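Local coordinates for protein metal-dependent phosphohydrolase, HDOD domain-containing (Geobacter sulfurreducens, PDB 3HC1) that is of unknown function but binds two iron ions in an HD-type metal site and is probably a metal-dependent phosphohydrolase, at residues V59-L67 / A97-K108. Sequence-based numbering, arbitrary orientation.
Sequences VLTARVVHL and AIFTCAIVDLFK
C101 packs as a knob into a hole formed by L60, R63, V64 and L67 where two helices of the all-helical HDOD domain cross at 125°, their axes 9.1 Å apart. This is the tight half of the contact. The CB of C101 lies 3.6 Å from L60 CD1 and about as close to R63 CB, while its SG, turned beside its own backbone N (chi1 -66°), rests against the R63 carbonyl. V64 directs CG2 at both C101 CB and I98 CG1, and L67 crosses T100 at about a right angle, L67 CD2 meeting T100 CG2 at 3.7 Å. Helices 31-39 and 47-54 pack around I98, and the T100 hydroxyl is hydrogen-bonded to that of Y146.

Toward the C-terminal end of 97-108 the apolar packing gives way to a more open, charged margin. R63, its chain extended from CG to NE, reaches along the kinked helix and sits as a second knob among C101, V104, D105 and K108. R63 NH2 forms a salt bridge with D105 OD1 (2.9 Å), meeting that oxygen on its syn lone pair, with guanidinium and carboxylate planes 70° apart; K108 NZ bonds weakly to the same oxygen, and this shared carboxylate probably offsets the neighbouring positive charges. The kink withdraws the D105 amide from the C101 carbonyl, and R63 NH1 takes up C101 O at 2.7 Å, nearly in line with the C=O bond.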
ATOM      1  N   VAL A  59      -7.604  22.332  -0.200  1.00 41.61           N
ATOM      2  CA  VAL A  59      -6.600  21.607   0.569  1.00 40.84           C
ATOM      3  C   VAL A  59      -6.091  20.442  -0.274  1.00 39.63           C
ATOM      4  O   VAL A  59      -4.873  20.291  -0.455  1.00 42.07           O
ATOM      5  CB  VAL A  59      -7.155  21.111   1.930  1.00 42.05           C
ATOM      6  CG1 VAL A  59      -6.045  20.445   2.779  1.00 37.19           C
ATOM      7  CG2 VAL A  59      -7.812  22.274   2.697  1.00 43.46           C
ATOM      8  N   LEU A  60      -7.019  19.647  -0.812  1.00 36.64           N
ATOM      9  CA  LEU A  60      -6.662  18.535  -1.693  1.00 32.76           C
ATOM     10  C   LEU A  60      -5.881  19.045  -2.885  1.00 30.57           C
ATOM     11  O   LEU A  60      -4.849  18.476  -3.212  1.00 27.95           O
ATOM     12  CB  LEU A  60      -7.895  17.761  -2.153  1.00 31.19           C
ATOM     13  CG  LEU A  60      -7.661  16.411  -2.817  1.00 32.33           C
ATOM     14  CD1 LEU A  60      -6.785  15.485  -1.927  1.00 24.65           C
ATOM     15  CD2 LEU A  60      -8.995  15.761  -3.140  1.00 29.28           C
ATOM     16  N   THR A  61      -6.341  20.139  -3.505  1.00 29.75           N
ATOM     17  CA  THR A  61      -5.650  20.719  -4.681  1.00 29.94           C
ATOM     18  C   THR A  61      -4.195  21.085  -4.424  1.00 29.68           C
ATOM     19  O   THR A  61      -3.310  20.674  -5.160  1.00 31.68           O
ATOM     20  CB  THR A  61      -6.387  21.980  -5.206  1.00 30.30           C
ATOM     21  OG1 THR A  61      -7.641  21.582  -5.776  1.00 31.33           O
ATOM     22  CG2 THR A  61      -5.542  22.706  -6.245  1.00 27.68           C
ATOM     23  N   ALA A  62      -3.949  21.862  -3.379  1.00 30.56           N
ATOM     24  CA  ALA A  62      -2.586  22.215  -2.969  1.00 30.66           C
ATOM     25  C   ALA A  62      -1.712  20.994  -2.645  1.00 29.88           C
ATOM     26  O   ALA A  62      -0.505  20.988  -2.916  1.00 27.49           O
ATOM     27  CB  ALA A  62      -2.626  23.169  -1.771  1.00 32.21           C
ATOM     28  N   ARG A  63      -2.315  19.962  -2.054  1.00 31.18           N
ATOM     29  CA  ARG A  63      -1.593  18.726  -1.793  1.00 29.22           C
ATOM     30  C   ARG A  63      -1.152  18.108  -3.107  1.00 28.34           C
ATOM     31  O   ARG A  63       0.011  17.721  -3.238  1.00 25.01           O
ATOM     32  CB  ARG A  63      -2.438  17.718  -1.010  1.00 32.02           C
ATOM     33  CG  ARG A  63      -2.538  17.958   0.499  1.00 31.37           C
ATOM     34  CD  ARG A  63      -3.393  16.874   1.091  1.00 30.07           C
ATOM     35  NE  ARG A  63      -4.001  17.222   2.362  1.00 33.71           N
ATOM     36  CZ  ARG A  63      -4.886  16.440   2.991  1.00 36.93           C
ATOM     37  NH1 ARG A  63      -5.273  15.281   2.465  1.00 28.36           N
ATOM     38  NH2 ARG A  63      -5.401  16.821   4.145  1.00 40.62           N
ATOM     39  N   VAL A  64      -2.072  18.048  -4.080  1.00 27.05           N
ATOM     40  CA  VAL A  64      -1.773  17.431  -5.375  1.00 25.39           C
ATOM     41  C   VAL A  64      -0.661  18.184  -6.125  1.00 26.39           C
ATOM     42  O   VAL A  64       0.294  17.570  -6.622  1.00 25.75           O
ATOM     43  CB  VAL A  64      -3.025  17.301  -6.254  1.00 24.60           C
ATOM     44  CG1 VAL A  64      -2.652  16.911  -7.692  1.00 19.63           C
ATOM     45  CG2 VAL A  64      -3.992  16.304  -5.639  1.00 27.12           C
ATOM     46  N   VAL A  65      -0.756  19.507  -6.157  1.00 27.33           N
ATOM     47  CA  VAL A  65       0.314  20.328  -6.768  1.00 29.07           C
ATOM     48  C   VAL A  65       1.692  20.047  -6.108  1.00 29.94           C
ATOM     49  O   VAL A  65       2.704  19.911  -6.808  1.00 27.99           O
ATOM     50  CB  VAL A  65      -0.055  21.827  -6.746  1.00 26.93           C
ATOM     51  CG1 VAL A  65       1.031  22.672  -7.393  1.00 26.59           C
ATOM     52  CG2 VAL A  65      -1.369  22.013  -7.462  1.00 25.80           C
ATOM     53  N   HIS A  66       1.707  19.883  -4.780  1.00 28.91           N
ATOM     54  CA  HIS A  66       2.943  19.549  -4.056  1.00 30.12           C
ATOM     55  C   HIS A  66       3.541  18.187  -4.475  1.00 29.60           C
ATOM     56  O   HIS A  66       4.722  18.076  -4.769  1.00 29.55           O
ATOM     57  CB  HIS A  66       2.706  19.617  -2.540  1.00 29.57           C
ATOM     58  CG  HIS A  66       3.890  19.228  -1.718  1.00 33.84           C
ATOM     59  ND1 HIS A  66       4.890  20.119  -1.384  1.00 37.75           N
ATOM     60  CD2 HIS A  66       4.240  18.042  -1.163  1.00 36.67           C
ATOM     61  CE1 HIS A  66       5.804  19.497  -0.659  1.00 33.86           C
ATOM     62  NE2 HIS A  66       5.441  18.234  -0.521  1.00 44.84           N
ATOM     63  N   LEU A  67       2.722  17.150  -4.501  1.00 29.36           N
ATOM     64  CA  LEU A  67       3.211  15.819  -4.906  1.00 27.44           C
ATOM     65  C   LEU A  67       3.623  15.852  -6.380  1.00 27.18           C
ATOM     66  O   LEU A  67       4.635  15.289  -6.731  1.00 27.42           O
ATOM     67  CB  LEU A  67       2.145  14.771  -4.668  1.00 26.20           C
ATOM     68  CG  LEU A  67       2.499  13.307  -4.899  1.00 29.79           C
ATOM     69  CD1 LEU A  67       3.828  12.932  -4.146  1.00 31.57           C
ATOM     70  CD2 LEU A  67       1.312  12.461  -4.450  1.00 20.13           C
ATOM     71  N   ALA A  97      -1.786  10.579  -7.972  1.00 18.31           N
ATOM     72  CA  ALA A  97      -1.474  11.685  -7.056  1.00 17.87           C
ATOM     73  C   ALA A  97      -2.712  12.062  -6.213  1.00 20.92           C
ATOM     74  O   ALA A  97      -2.608  12.319  -5.000  1.00 21.58           O
ATOM     75  CB  ALA A  97      -0.950  12.895  -7.829  1.00 18.59           C
ATOM     76  N   ILE A  98      -3.870  12.131  -6.863  1.00 21.35           N
ATOM     77  CA  ILE A  98      -5.139  12.451  -6.161  1.00 22.47           C
ATOM     78  C   ILE A  98      -5.471  11.367  -5.099  1.00 21.29           C
ATOM     79  O   ILE A  98      -5.791  11.672  -3.931  1.00 21.39           O
ATOM     80  CB  ILE A  98      -6.328  12.641  -7.158  1.00 22.46           C
ATOM     81  CG1 ILE A  98      -6.109  13.905  -8.019  1.00 18.28           C
ATOM     82  CG2 ILE A  98      -7.626  12.795  -6.395  1.00 27.92           C
ATOM     83  CD1 ILE A  98      -7.175  14.151  -9.067  1.00 19.46           C
ATOM     84  N   PHE A  99      -5.377  10.116  -5.529  1.00 17.80           N
ATOM     85  CA  PHE A  99      -5.601   9.007  -4.637  1.00 19.31           C
ATOM     86  C   PHE A  99      -4.736   9.131  -3.370  1.00 20.22           C
ATOM     87  O   PHE A  99      -5.233   9.008  -2.261  1.00 17.88           O
ATOM     88  CB  PHE A  99      -5.304   7.689  -5.351  1.00 18.68           C
ATOM     89  CG  PHE A  99      -5.541   6.494  -4.502  1.00 22.48           C
ATOM     90  CD1 PHE A  99      -6.805   5.933  -4.429  1.00 27.88           C
ATOM     91  CD2 PHE A  99      -4.510   5.933  -3.777  1.00 30.09           C
ATOM     92  CE1 PHE A  99      -7.030   4.826  -3.635  1.00 33.97           C
ATOM     93  CE2 PHE A  99      -4.742   4.815  -2.973  1.00 29.91           C
ATOM     94  CZ  PHE A  99      -6.000   4.280  -2.919  1.00 22.06           C
ATOM     95  N   THR A 100      -3.458   9.420  -3.577  1.00 19.61           N
ATOM     96  CA  THR A 100      -2.464   9.551  -2.501  1.00 20.88           C
ATOM     97  C   THR A 100      -2.789  10.708  -1.569  1.00 21.39           C
ATOM     98  O   THR A 100      -2.710  10.581  -0.346  1.00 20.81           O
ATOM     99  CB  THR A 100      -1.044   9.705  -3.134  1.00 19.39           C
ATOM    100  OG1 THR A 100      -0.787   8.530  -3.924  1.00 20.53           O
ATOM    101  CG2 THR A 100       0.046   9.874  -2.088  1.00 17.37           C
ATOM    102  N   CYS A 101      -3.154  11.849  -2.159  1.00 21.05           N
ATOM    103  CA  CYS A 101      -3.397  13.049  -1.376  1.00 20.91           C
ATOM    104  C   CYS A 101      -4.681  13.002  -0.635  1.00 17.95           C
ATOM    105  O   CYS A 101      -4.791  13.677   0.358  1.00 22.19           O
ATOM    106  CB  CYS A 101      -3.348  14.305  -2.243  1.00 19.25           C
ATOM    107  SG  CYS A 101      -1.684  14.535  -2.872  1.00 26.10           S
ATOM    108  N   ALA A 102      -5.617  12.170  -1.084  1.00 24.75           N
ATOM    109  CA  ALA A 102      -6.895  11.986  -0.384  1.00 27.19           C
ATOM    110  C   ALA A 102      -6.780  10.885   0.665  1.00 25.46           C
ATOM    111  O   ALA A 102      -7.323  11.019   1.735  1.00 22.18           O
ATOM    112  CB  ALA A 102      -8.050  11.651  -1.369  1.00 26.66           C
ATOM    113  N   ILE A 103      -6.083   9.800   0.353  1.00 24.04           N
ATOM    114  CA  ILE A 103      -6.007   8.676   1.280  1.00 18.89           C
ATOM    115  C   ILE A 103      -5.170   9.070   2.548  1.00 20.80           C
ATOM    116  O   ILE A 103      -5.292   8.443   3.590  1.00 22.22           O
ATOM    117  CB  ILE A 103      -5.487   7.430   0.583  1.00 20.41           C
ATOM    118  CG1 ILE A 103      -5.873   6.146   1.353  1.00 30.31           C
ATOM    119  CG2 ILE A 103      -3.998   7.488   0.333  1.00 20.63           C
ATOM    120  CD1 ILE A 103      -7.283   5.728   1.109  1.00 36.14           C
ATOM    121  N   VAL A 104      -4.330  10.094   2.447  1.00 17.07           N
ATOM    122  CA  VAL A 104      -3.473  10.459   3.577  1.00 18.65           C
ATOM    123  C   VAL A 104      -4.318  10.840   4.822  1.00 20.07           C
ATOM    124  O   VAL A 104      -3.900  10.588   5.940  1.00 18.16           O
ATOM    125  CB  VAL A 104      -2.413  11.488   3.237  1.00 18.09           C
ATOM    126  CG1 VAL A 104      -3.051  12.852   2.880  1.00 19.36           C
ATOM    127  CG2 VAL A 104      -1.390  11.603   4.404  1.00 18.99           C
ATOM    128  N   ASP A 105      -5.523  11.371   4.631  1.00 17.82           N
ATOM    129  CA  ASP A 105      -6.401  11.668   5.778  1.00 19.56           C
ATOM    130  C   ASP A 105      -6.757  10.438   6.607  1.00 17.68           C
ATOM    131  O   ASP A 105      -6.874  10.525   7.811  1.00 19.96           O
ATOM    132  CB  ASP A 105      -7.696  12.371   5.329  1.00 20.74           C
ATOM    133  CG  ASP A 105      -7.440  13.749   4.794  1.00 19.66           C
ATOM    134  OD1 ASP A 105      -6.516  14.418   5.290  1.00 27.88           O
ATOM    135  OD2 ASP A 105      -8.146  14.158   3.850  1.00 41.43           O
ATOM    136  N   LEU A 106      -6.915   9.299   5.965  1.00 16.68           N
ATOM    137  CA  LEU A 106      -7.088   8.042   6.673  1.00 19.67           C
ATOM    138  C   LEU A 106      -5.940   7.721   7.642  1.00 18.98           C
ATOM    139  O   LEU A 106      -6.180   7.242   8.732  1.00 18.20           O
ATOM    140  CB  LEU A 106      -7.257   6.891   5.698  1.00 17.21           C
ATOM    141  CG  LEU A 106      -7.355   5.495   6.379  1.00 20.79           C
ATOM    142  CD1 LEU A 106      -8.730   5.341   7.110  1.00 18.16           C
ATOM    143  CD2 LEU A 106      -7.190   4.429   5.332  1.00 26.47           C
ATOM    144  N   PHE A 107      -4.716   8.001   7.228  1.00 19.17           N
ATOM    145  CA  PHE A 107      -3.537   7.696   8.019  1.00 20.04           C
ATOM    146  C   PHE A 107      -3.262   8.781   9.100  1.00 16.02           C
ATOM    147  O   PHE A 107      -2.548   8.540  10.066  1.00 18.21           O
ATOM    148  CB  PHE A 107      -2.311   7.553   7.088  1.00 19.51           C
ATOM    149  CG  PHE A 107      -2.291   6.294   6.273  1.00 17.12           C
ATOM    150  CD1 PHE A 107      -3.074   6.178   5.144  1.00 23.21           C
ATOM    151  CD2 PHE A 107      -1.503   5.209   6.650  1.00 18.20           C
ATOM    152  CE1 PHE A 107      -3.046   5.060   4.377  1.00 20.39           C
ATOM    153  CE2 PHE A 107      -1.445   4.100   5.888  1.00 19.08           C
ATOM    154  CZ  PHE A 107      -2.228   4.001   4.738  1.00 19.47           C
ATOM    155  N   LYS A 108      -3.804   9.987   8.914  1.00 17.61           N
ATOM    156  CA  LYS A 108      -3.634  11.097   9.846  1.00 20.23           C
ATOM    157  C   LYS A 108      -4.693  11.150  10.913  1.00 19.17           C
ATOM    158  O   LYS A 108      -4.448  11.696  11.972  1.00 18.28           O
ATOM    159  CB  LYS A 108      -3.772  12.459   9.147  1.00 20.84           C
ATOM    160  CG  LYS A 108      -2.591  13.027   8.531  1.00 28.38           C
ATOM    161  CD  LYS A 108      -2.751  14.598   8.411  1.00 36.96           C
ATOM    162  CE  LYS A 108      -3.891  15.029   7.434  1.00 43.12           C
ATOM    163  NZ  LYS A 108      -5.138  15.625   8.066  1.00 51.48           N
TER